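Local coordinates for glycosyl hydrolase family 88 (Pedobacter heparinus, PDB 3WIW), which is an unsaturated glucuronyl hydrolase specific for heparin, probably cleaving the unsaturated uronic acid from the end of fragments left by polysaccharide lyases, at residues Thr75-Gly80 with Asp378-Glu383; Thr107-Lys112 with Leu141-Ala146; Cys123-Ala128 with Lys135-Pro140. All blocks are in the same frame, centred on the assembly; numbering follows the deposited sequence. Where two conformers were deposited one is given.

Contact 1. Residues Thr75-Gly80 with Asp378-Glu383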
loop_
_atom_site.group_PDB
_atom_site.type_symbol
_atom_site.label_atom_id
_atom_site.label_comp_id
_atom_site.label_asym_id
_atom_site.label_seq_id
_atom_site.Cartn_x
_atom_site.Cartn_y
_atom_site.Cartn_z
ATOM N N THR A 75 -0.808 -6.942 -9.174
ATOM C CA THR A 75 -1.987 -7.357 -9.917
ATOM C C THR A 75 -3.298 -7.244 -9.106
ATOM O O THR A 75 -4.385 -7.091 -9.677
ATOM C CB THR A 75 -1.782 -8.774 -10.480
ATOM O OG1 THR A 75 -2.739 -9.011 -11.513
ATOM C CG2 THR A 75 -1.916 -9.839 -9.393
ATOM N N GLY A 76 -3.209 -7.340 -7.784
ATOM C CA GLY A 76 -4.386 -7.259 -6.938
ATOM C C GLY A 76 -4.927 -5.864 -6.720
ATOM O O GLY A 76 -6.065 -5.732 -6.244
ATOM N N PHE A 77 -4.152 -4.812 -7.024
ATOM C CA PHE A 77 -4.591 -3.462 -6.693
ATOM C C PHE A 77 -5.822 -2.996 -7.465
ATOM O O PHE A 77 -6.724 -2.431 -6.870
ATOM C CB PHE A 77 -3.458 -2.446 -6.854
ATOM C CG PHE A 77 -2.372 -2.616 -5.824
ATOM C CD1 PHE A 77 -2.637 -2.381 -4.467
ATOM C CD2 PHE A 77 -1.093 -3.004 -6.204
ATOM C CE1 PHE A 77 -1.638 -2.496 -3.502
ATOM C CE2 PHE A 77 -0.081 -3.144 -5.248
ATOM C CZ PHE A 77 -0.355 -2.905 -3.889
ATOM N N PHE A 78 -5.881 -3.223 -8.777
ATOM C CA PHE A 78 -7.029 -2.767 -9.567
ATOM C C PHE A 78 -8.367 -3.369 -9.080
ATOM O O PHE A 78 -9.299 -2.610 -8.817
ATOM C CB PHE A 78 -6.812 -2.997 -11.046
ATOM C CG PHE A 78 -7.952 -2.525 -11.892
ATOM C CD1 PHE A 78 -8.257 -1.165 -11.982
ATOM C CD2 PHE A 78 -8.722 -3.431 -12.596
ATOM C CE1 PHE A 78 -9.309 -0.728 -12.765
ATOM C CE2 PHE A 78 -9.779 -3.012 -13.385
ATOM C CZ PHE A 78 -10.079 -1.653 -13.478
ATOM N N PRO A 79 -8.459 -4.709 -8.886
ATOM C CA PRO A 79 -9.734 -5.186 -8.326
ATOM C C PRO A 79 -10.014 -4.586 -6.938
ATOM O O PRO A 79 -11.159 -4.266 -6.634
ATOM C CB PRO A 79 -9.583 -6.709 -8.281
ATOM C CG PRO A 79 -8.149 -7.002 -8.594
ATOM C CD PRO A 79 -7.581 -5.805 -9.322
ATOM N N GLY A 80 -8.989 -4.388 -6.118
ATOM C CA GLY A 80 -9.181 -3.731 -4.839
ATOM C C GLY A 80 -9.746 -2.333 -4.979
ATOM O O GLY A 80 -10.632 -1.921 -4.221
ATOM N N ASP A 378 -3.654 4.598 -6.881
ATOM C CA ASP A 378 -5.105 4.750 -6.935
ATOM C C ASP A 378 -5.786 3.991 -5.786
ATOM O O ASP A 378 -6.745 4.515 -5.189
ATOM C CB ASP A 378 -5.677 4.245 -8.262
ATOM C CG ASP A 378 -5.248 5.065 -9.467
ATOM O OD1 ASP A 378 -4.590 6.114 -9.319
ATOM O OD2 ASP A 378 -5.625 4.679 -10.594
ATOM N N TYR A 379 -5.302 2.785 -5.470
ATOM C CA TYR A 379 -5.880 1.971 -4.430
ATOM C C TYR A 379 -5.796 2.692 -3.090
ATOM O O TYR A 379 -6.816 2.860 -2.392
ATOM C CB TYR A 379 -5.115 0.658 -4.394
ATOM C CG TYR A 379 -5.546 -0.253 -3.273
ATOM C CD1 TYR A 379 -6.636 -1.136 -3.418
ATOM C CD2 TYR A 379 -4.850 -0.265 -2.046
ATOM C CE1 TYR A 379 -7.005 -1.998 -2.385
ATOM C CE2 TYR A 379 -5.225 -1.123 -1.004
ATOM C CZ TYR A 379 -6.298 -1.986 -1.189
ATOM O OH TYR A 379 -6.684 -2.857 -0.209
ATOM N N TYR A 380 -4.599 3.158 -2.722
ATOM C CA TYR A 380 -4.442 3.816 -1.422
ATOM C C TYR A 380 -5.098 5.192 -1.382
ATOM O O TYR A 380 -5.562 5.620 -0.329
ATOM C CB TYR A 380 -2.976 3.827 -0.927
ATOM C CG TYR A 380 -2.528 2.417 -0.600
ATOM C CD1 TYR A 380 -3.023 1.734 0.523
ATOM C CD2 TYR A 380 -1.679 1.732 -1.468
ATOM C CE1 TYR A 380 -2.654 0.412 0.805
ATOM C CE2 TYR A 380 -1.302 0.413 -1.206
ATOM C CZ TYR A 380 -1.803 -0.245 -0.068
ATOM O OH TYR A 380 -1.453 -1.542 0.142
ATOM N N TYR A 381 -5.197 5.860 -2.530
ATOM C CA TYR A 381 -5.939 7.103 -2.591
ATOM C C TYR A 381 -7.425 6.898 -2.308
ATOM O O TYR A 381 -8.006 7.598 -1.475
ATOM C CB TYR A 381 -5.738 7.748 -3.960
ATOM C CG TYR A 381 -6.582 8.967 -4.226
ATOM C CD1 TYR A 381 -6.382 10.151 -3.514
ATOM C CD2 TYR A 381 -7.555 8.947 -5.208
ATOM C CE1 TYR A 381 -7.147 11.311 -3.790
ATOM C CE2 TYR A 381 -8.320 10.079 -5.498
ATOM C CZ TYR A 381 -8.111 11.253 -4.783
ATOM O OH TYR A 381 -8.875 12.361 -5.073
ATOM N N LEU A 382 -8.052 5.912 -2.954
ATOM C CA LEU A 382 -9.461 5.673 -2.645
ATOM C C LEU A 382 -9.633 5.169 -1.210
ATOM O O LEU A 382 -10.627 5.512 -0.547
ATOM C CB LEU A 382 -10.140 4.733 -3.649
ATOM C CG LEU A 382 -10.252 5.274 -5.078
ATOM C CD1 LEU A 382 -11.247 4.430 -5.843
ATOM C CD2 LEU A 382 -10.670 6.749 -5.113
ATOM N N GLU A 383 -8.685 4.388 -0.699
ATOM C CA GLU A 383 -8.768 3.952 0.696
ATOM C C GLU A 383 -8.773 5.170 1.612
ATOM O O GLU A 383 -9.581 5.266 2.547
ATOM C CB GLU A 383 -7.598 3.053 1.024
ATOM C CG GLU A 383 -7.726 2.390 2.380
ATOM C CD GLU A 383 -6.526 1.537 2.637
ATOM O OE1 GLU A 383 -6.593 0.334 2.333
ATOM O OE2 GLU A 383 -5.485 2.063 3.101
#
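Tyr379, whose ring receives Phe77, is held at its far end by a hydrogen bond between its OH and Asn127 ND2 of helix 117-132. Between the two segments themselves the contact is ring packing, with Phe77 O also lying 3.7 Å from Tyr379 CD1. The Phe77 ring comes edge first to one face of Tyr379 in a T-shaped pair, with ring centroids 5.5 Å apart and planes at 62°. Phe77 CD1 leads, 3.8 Å from Tyr379 CG. One atom further round the same rim, Phe77 CE1 meets Tyr380 CE2 at 3.7 Å. Tyr379 CD2 in turn stands over the centre of a face of Tyr380, so the three rings form one aromatic cluster. Tyr379 reaches helix 77-89 because its first torsion (chi1 175°) turns CG away from the backbone N, and its edge runs past the backbone of Gly80. Gly80, without a side chain, lets Tyr379 CE1 settle 3.7 Å from its CA. Ring packing thus joins two helices far apart in sequence inside the alpha6/alpha6 barrel. Tyr380 of this cluster lies close to Trp250, a predicted substrate-binding residue, so the packing probably helps to shape that side of the site.

Contact 2. Residues Thr107-Lys112 with Leu141-Ala146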
loop_
_atom_site.group_PDB
_atom_site.type_symbol
_atom_site.label_atom_id
_atom_site.label_comp_id
_atom_site.label_asym_id
_atom_site.label_seq_id
_atom_site.Cartn_x
_atom_site.Cartn_y
_atom_site.Cartn_z
ATOM N N THR A 107 -5.454 -18.153 -9.401
ATOM C CA THR A 107 -4.190 -18.903 -9.404
ATOM C C THR A 107 -3.196 -18.429 -8.345
ATOM O O THR A 107 -2.282 -19.169 -7.969
ATOM C CB THR A 107 -3.483 -18.895 -10.789
ATOM O OG1 THR A 107 -3.309 -17.544 -11.240
ATOM C CG2 THR A 107 -4.267 -19.709 -11.832
ATOM N N ILE A 108 -3.365 -17.200 -7.859
ATOM C CA ILE A 108 -2.410 -16.663 -6.892
ATOM C C ILE A 108 -2.421 -17.446 -5.574
ATOM O O ILE A 108 -1.455 -17.435 -4.829
ATOM C CB ILE A 108 -2.617 -15.164 -6.659
ATOM C CG1 ILE A 108 -2.599 -14.442 -8.008
ATOM C CG2 ILE A 108 -1.518 -14.598 -5.757
ATOM C CD1 ILE A 108 -2.834 -12.959 -7.867
ATOM N N GLN A 109 -3.501 -18.173 -5.312
ATOM C CA GLN A 109 -3.575 -18.980 -4.091
ATOM C C GLN A 109 -2.573 -20.128 -4.069
ATOM O O GLN A 109 -2.441 -20.804 -3.046
ATOM C CB GLN A 109 -4.976 -19.543 -3.909
ATOM C CG GLN A 109 -5.289 -20.707 -4.845
ATOM C CD GLN A 109 -6.722 -21.142 -4.748
ATOM O OE1 GLN A 109 -7.159 -21.670 -3.721
ATOM N NE2 GLN A 109 -7.464 -20.930 -5.815
ATOM N N TYR A 110 -1.876 -20.362 -5.179
ATOM C CA TYR A 110 -0.886 -21.444 -5.255
ATOM C C TYR A 110 0.548 -20.902 -5.278
ATOM O O TYR A 110 1.501 -21.667 -5.356
ATOM C CB TYR A 110 -1.148 -22.330 -6.477
ATOM C CG TYR A 110 -2.545 -22.849 -6.541
ATOM C CD1 TYR A 110 -3.012 -23.761 -5.598
ATOM C CD2 TYR A 110 -3.402 -22.451 -7.561
ATOM C CE1 TYR A 110 -4.310 -24.253 -5.670
ATOM C CE2 TYR A 110 -4.694 -22.933 -7.640
ATOM C CZ TYR A 110 -5.139 -23.824 -6.686
ATOM O OH TYR A 110 -6.411 -24.308 -6.747
ATOM N N VAL A 111 0.703 -19.581 -5.217
ATOM C CA VAL A 111 2.020 -18.958 -5.321
ATOM C C VAL A 111 2.770 -18.990 -3.984
ATOM O O VAL A 111 2.237 -18.573 -2.946
ATOM C CB VAL A 111 1.879 -17.512 -5.827
ATOM C CG1 VAL A 111 3.218 -16.777 -5.741
ATOM C CG2 VAL A 111 1.346 -17.518 -7.266
ATOM N N LYS A 112 4.022 -19.449 -4.031
ATOM C CA LYS A 112 4.817 -19.724 -2.832
ATOM C C LYS A 112 6.080 -18.885 -2.697
ATOM O O LYS A 112 6.715 -18.893 -1.637
ATOM C CB LYS A 112 5.196 -21.199 -2.786
ATOM C CG LYS A 112 3.997 -22.106 -2.688
ATOM C CD LYS A 112 4.439 -23.556 -2.725
ATOM C CE LYS A 112 3.258 -24.497 -2.649
ATOM N NZ LYS A 112 2.585 -24.434 -1.319
ATOM N N LEU A 141 -8.338 -17.320 -0.130
ATOM C CA LEU A 141 -7.722 -16.589 0.976
ATOM C C LEU A 141 -7.032 -17.512 1.974
ATOM O O LEU A 141 -5.933 -17.205 2.446
ATOM C CB LEU A 141 -8.730 -15.701 1.685
ATOM C CG LEU A 141 -9.120 -14.442 0.924
ATOM C CD1 LEU A 141 -10.368 -13.821 1.556
ATOM C CD2 LEU A 141 -7.970 -13.414 0.912
ATOM N N GLU A 142 -7.672 -18.624 2.315
ATOM C CA GLU A 142 -7.074 -19.548 3.257
ATOM C C GLU A 142 -5.808 -20.169 2.685
ATOM O O GLU A 142 -4.788 -20.239 3.368
ATOM C CB GLU A 142 -8.081 -20.618 3.631
ATOM C CG GLU A 142 -7.618 -21.509 4.770
ATOM C CD GLU A 142 -8.612 -22.601 5.116
ATOM O OE1 GLU A 142 -9.560 -22.820 4.333
ATOM O OE2 GLU A 142 -8.439 -23.240 6.174
ATOM N N ASN A 143 -5.856 -20.596 1.425
ATOM C CA ASN A 143 -4.674 -21.190 0.800
ATOM C C ASN A 143 -3.528 -20.180 0.715
ATOM O O ASN A 143 -2.381 -20.517 0.998
ATOM C CB ASN A 143 -4.994 -21.744 -0.587
ATOM C CG ASN A 143 -5.777 -23.030 -0.530
ATOM O OD1 ASN A 143 -5.729 -23.760 0.462
ATOM N ND2 ASN A 143 -6.520 -23.307 -1.587
ATOM N N GLY A 144 -3.830 -18.937 0.326
ATOM C CA GLY A 144 -2.814 -17.896 0.229
ATOM C C GLY A 144 -2.168 -17.631 1.571
ATOM O O GLY A 144 -0.956 -17.421 1.658
ATOM N N ALA A 145 -2.973 -17.595 2.626
ATOM C CA ALA A 145 -2.416 -17.292 3.930
ATOM C C ALA A 145 -1.438 -18.362 4.402
ATOM O O ALA A 145 -0.411 -18.043 4.999
ATOM C CB ALA A 145 -3.515 -17.067 4.954
ATOM N N ALA A 146 -1.742 -19.623 4.128
ATOM C CA ALA A 146 -0.825 -20.690 4.508
ATOM C C ALA A 146 0.493 -20.524 3.767
ATOM O O ALA A 146 1.566 -20.719 4.343
ATOM C CB ALA A 146 -1.437 -22.058 4.215
#
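Gln109 and Asn143 lie alongside each other and point the same way, so that their amide ends meet. The amide planes are turned 39° apart. Asn143 ND2 nevertheless donates a short hydrogen bond of 2.8 Å to Gln109 OE1, nearly straight at 160° about the hydrogen, and the acceptor lies close to the amide plane of Asn143. Lower down, the stems touch as well, with Gln109 CB 4.0 Å from Asn143 CB. The Gln109 carbonyl joins in through a plain van der Waals approach, Gln109 O to Asn143 CB at 3.7 Å.

The first torsion of Gln109 explains this side-by-side posture: CG sits between the backbone N and the carbonyl carbon (chi1 75°), and the extended chain beyond it carries the amide along the flank of the helix. Tyr110 supports that course from its own segment, since Gln109 CG rests 3.5 Å above the centre of one face of its ring. At the other end of the amide, Gln109 NE2 bonds to Asp106 O, which together with the Asn143 bond fixes the rotation of the group and should settle which end is oxygen. Beneath the pair the main chains come close, Gln109 CA and Gly144 CA standing 4.5 Å apart where the helix presents a glycine. Further along, Lys112 NZ reaches Asn147 OD1 on helix 138-150, and Lys112 O accepts from Arg151 NH1 just past its end.

The arrangement is that of an interhelical connection strapped to the side of a later helix of the alpha6/alpha6 barrel. Asp116, the predicted nucleophile, follows on this same connection between helices 92-103 and 117-132.

Contact 3. Residues Cys123-Ala128 with Lys135-Pro140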
loop_
_atom_site.group_PDB
_atom_site.type_symbol
_atom_site.label_atom_id
_atom_site.label_comp_id
_atom_site.label_asym_id
_atom_site.label_seq_id
_atom_site.Cartn_x
_atom_site.Cartn_y
_atom_site.Cartn_z
ATOM N N CYS A 123 -5.606 -7.541 -1.027
ATOM C CA CYS A 123 -6.246 -6.375 -1.633
ATOM C C CYS A 123 -7.403 -6.712 -2.557
ATOM O O CYS A 123 -8.277 -5.882 -2.762
ATOM C CB CYS A 123 -5.234 -5.511 -2.400
ATOM S SG CYS A 123 -3.912 -4.816 -1.381
ATOM N N SER A 124 -7.407 -7.921 -3.114
ATOM C CA SER A 124 -8.432 -8.285 -4.082
ATOM C C SER A 124 -9.498 -9.143 -3.410
ATOM O O SER A 124 -10.559 -8.634 -3.020
ATOM C CB SER A 124 -7.783 -8.969 -5.301
ATOM O OG SER A 124 -7.025 -10.095 -4.907
ATOM N N TYR A 125 -9.184 -10.425 -3.223
ATOM C CA TYR A 125 -10.058 -11.357 -2.511
ATOM C C TYR A 125 -10.373 -10.893 -1.091
ATOM O O TYR A 125 -11.491 -11.097 -0.618
ATOM C CB TYR A 125 -9.437 -12.758 -2.428
ATOM C CG TYR A 125 -9.602 -13.580 -3.679
ATOM C CD1 TYR A 125 -8.802 -13.357 -4.797
ATOM C CD2 TYR A 125 -10.577 -14.575 -3.759
ATOM C CE1 TYR A 125 -8.965 -14.100 -5.946
ATOM C CE2 TYR A 125 -10.736 -15.323 -4.906
ATOM C CZ TYR A 125 -9.924 -15.095 -5.992
ATOM O OH TYR A 125 -10.093 -15.851 -7.138
ATOM N N GLY A 126 -9.404 -10.293 -0.393
ATOM C CA GLY A 126 -9.651 -9.884 0.986
ATOM C C GLY A 126 -10.749 -8.835 1.074
ATOM O O GLY A 126 -11.699 -8.954 1.870
ATOM N N ASN A 127 -10.620 -7.798 0.246
ATOM C CA ASN A 127 -11.665 -6.793 0.161
ATOM C C ASN A 127 -12.993 -7.383 -0.305
ATOM O O ASN A 127 -14.049 -7.036 0.226
ATOM C CB ASN A 127 -11.224 -5.637 -0.743
ATOM C CG ASN A 127 -10.375 -4.636 -0.007
ATOM O OD1 ASN A 127 -10.724 -4.213 1.102
ATOM N ND2 ASN A 127 -9.231 -4.291 -0.576
ATOM N N ALA A 128 -12.937 -8.285 -1.281
ATOM C CA ALA A 128 -14.126 -8.925 -1.812
ATOM C C ALA A 128 -14.880 -9.638 -0.685
ATOM O O ALA A 128 -16.099 -9.509 -0.557
ATOM C CB ALA A 128 -13.730 -9.938 -2.859
ATOM N N LYS A 135 -18.758 -16.777 0.162
ATOM C CA LYS A 135 -17.813 -17.849 0.416
ATOM C C LYS A 135 -16.937 -18.207 -0.789
ATOM O O LYS A 135 -15.889 -18.830 -0.620
ATOM C CB LYS A 135 -18.548 -19.075 0.970
ATOM C CG LYS A 135 -19.163 -18.836 2.357
ATOM C CD LYS A 135 -18.099 -18.465 3.407
ATOM C CE LYS A 135 -18.701 -18.412 4.820
ATOM N NZ LYS A 135 -19.536 -17.185 5.012
ATOM N N ILE A 136 -17.320 -17.788 -1.994
ATOM C CA ILE A 136 -16.454 -18.043 -3.142
ATOM C C ILE A 136 -15.052 -17.452 -2.933
ATOM O O ILE A 136 -14.073 -17.951 -3.492
ATOM C CB ILE A 136 -17.051 -17.554 -4.480
ATOM C CG1 ILE A 136 -17.211 -16.032 -4.494
ATOM C CG2 ILE A 136 -18.374 -18.261 -4.768
ATOM C CD1 ILE A 136 -17.836 -15.514 -5.778
ATOM N N TYR A 137 -14.940 -16.409 -2.112
ATOM C CA TYR A 137 -13.646 -15.766 -1.904
ATOM C C TYR A 137 -12.796 -16.416 -0.815
ATOM O O TYR A 137 -11.611 -16.102 -0.687
ATOM C CB TYR A 137 -13.847 -14.287 -1.580
ATOM C CG TYR A 137 -14.577 -13.524 -2.679
ATOM C CD1 TYR A 137 -13.996 -13.358 -3.948
ATOM C CD2 TYR A 137 -15.850 -12.963 -2.457
ATOM C CE1 TYR A 137 -14.677 -12.684 -4.972
ATOM C CE2 TYR A 137 -16.532 -12.280 -3.474
ATOM C CZ TYR A 137 -15.933 -12.133 -4.724
ATOM O OH TYR A 137 -16.566 -11.450 -5.733
ATOM N N LEU A 138 -13.370 -17.328 -0.035
ATOM C CA LEU A 138 -12.739 -17.722 1.212
ATOM C C LEU A 138 -11.610 -18.748 1.058
ATOM O O LEU A 138 -10.534 -18.575 1.644
ATOM C CB LEU A 138 -13.793 -18.199 2.208
ATOM C CG LEU A 138 -13.281 -18.344 3.644
ATOM C CD1 LEU A 138 -12.786 -17.009 4.177
ATOM C CD2 LEU A 138 -14.374 -18.898 4.528
ATOM N N LYS A 139 -11.831 -19.820 0.301
ATOM C CA LYS A 139 -10.777 -20.821 0.179
ATOM C C LYS A 139 -9.469 -20.270 -0.441
ATOM O O LYS A 139 -8.386 -20.593 0.045
ATOM C CB LYS A 139 -11.261 -22.094 -0.539
ATOM C CG LYS A 139 -10.279 -23.268 -0.434
ATOM C CD LYS A 139 -10.070 -23.676 1.025
ATOM C CE LYS A 139 -9.193 -24.908 1.178
ATOM N NZ LYS A 139 -9.200 -25.387 2.589
ATOM N N PRO A 140 -9.557 -19.448 -1.505
ATOM C CA PRO A 140 -8.312 -18.879 -2.018
ATOM C C PRO A 140 -7.589 -18.045 -0.951
ATOM O O PRO A 140 -6.359 -18.078 -0.865
ATOM C CB PRO A 140 -8.806 -18.026 -3.197
ATOM C CG PRO A 140 -10.020 -18.771 -3.691
ATOM C CD PRO A 140 -10.690 -19.167 -2.413
#
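The backbones come within 5.7 Å between Tyr125 CA and Tyr137 CA, where the chain turns back from helix 117-132, with its wider pi-type turn at 123-126, through a 3-10 segment into helix 138-150. The two helices run in roughly opposite directions and make a helical hairpin of the alpha6/alpha6 barrel, in keeping with the six-hairpin clan of the family. Tyr125 and Tyr137 cross at about a right angle, their ring planes 79° apart, and Tyr125 CD2 lies 3.6 Å from Tyr137 CD1, at the rim of the Tyr137 ring. The same Tyr125 CD2 lies 3.6 Å from Tyr137 O. Pro140 closes over a face of Tyr125 in a CH-pi contact, its CB 4.2 Å from the ring centroid. Two tyrosines, a proline and an alanine thus bury the inside of the turn. Helix 92-103 packs on both tyrosines through Thr102, and Trp83 of helix 77-89 also touches Tyr137. With Tyr137 CG anti to the carbonyl carbon and beside the backbone N (chi1 -59°), its ring is centred under a methyl group: Ala128 CB stands almost exactly on the ring normal, 3.4 Å from the Tyr137 centroid.

From the N terminus, Thr75-Gly80 comes first and waits almost to the end of the fold for Asp378-Glu383; contact 1 therefore closes a loop of nearly 300 residues that encloses the other two. Within it, helix 138-150 returns to Thr107-Lys112 in contact 2, and the short hairpin of contact 3 is nested inside that smaller loop, so none of the three cross. Contacts 2 and 3 share helix 138-150, where Gln109 OE1 lies 3.5 Å from Pro140 CA. Thr75 CG2 packs on Ile108 CD1, joining contact 1 to contact 2, and Pro79 CG on Ser124 CB, joining helix 77-89 to helix 117-132. Helix 375-392 comes in through contact 1.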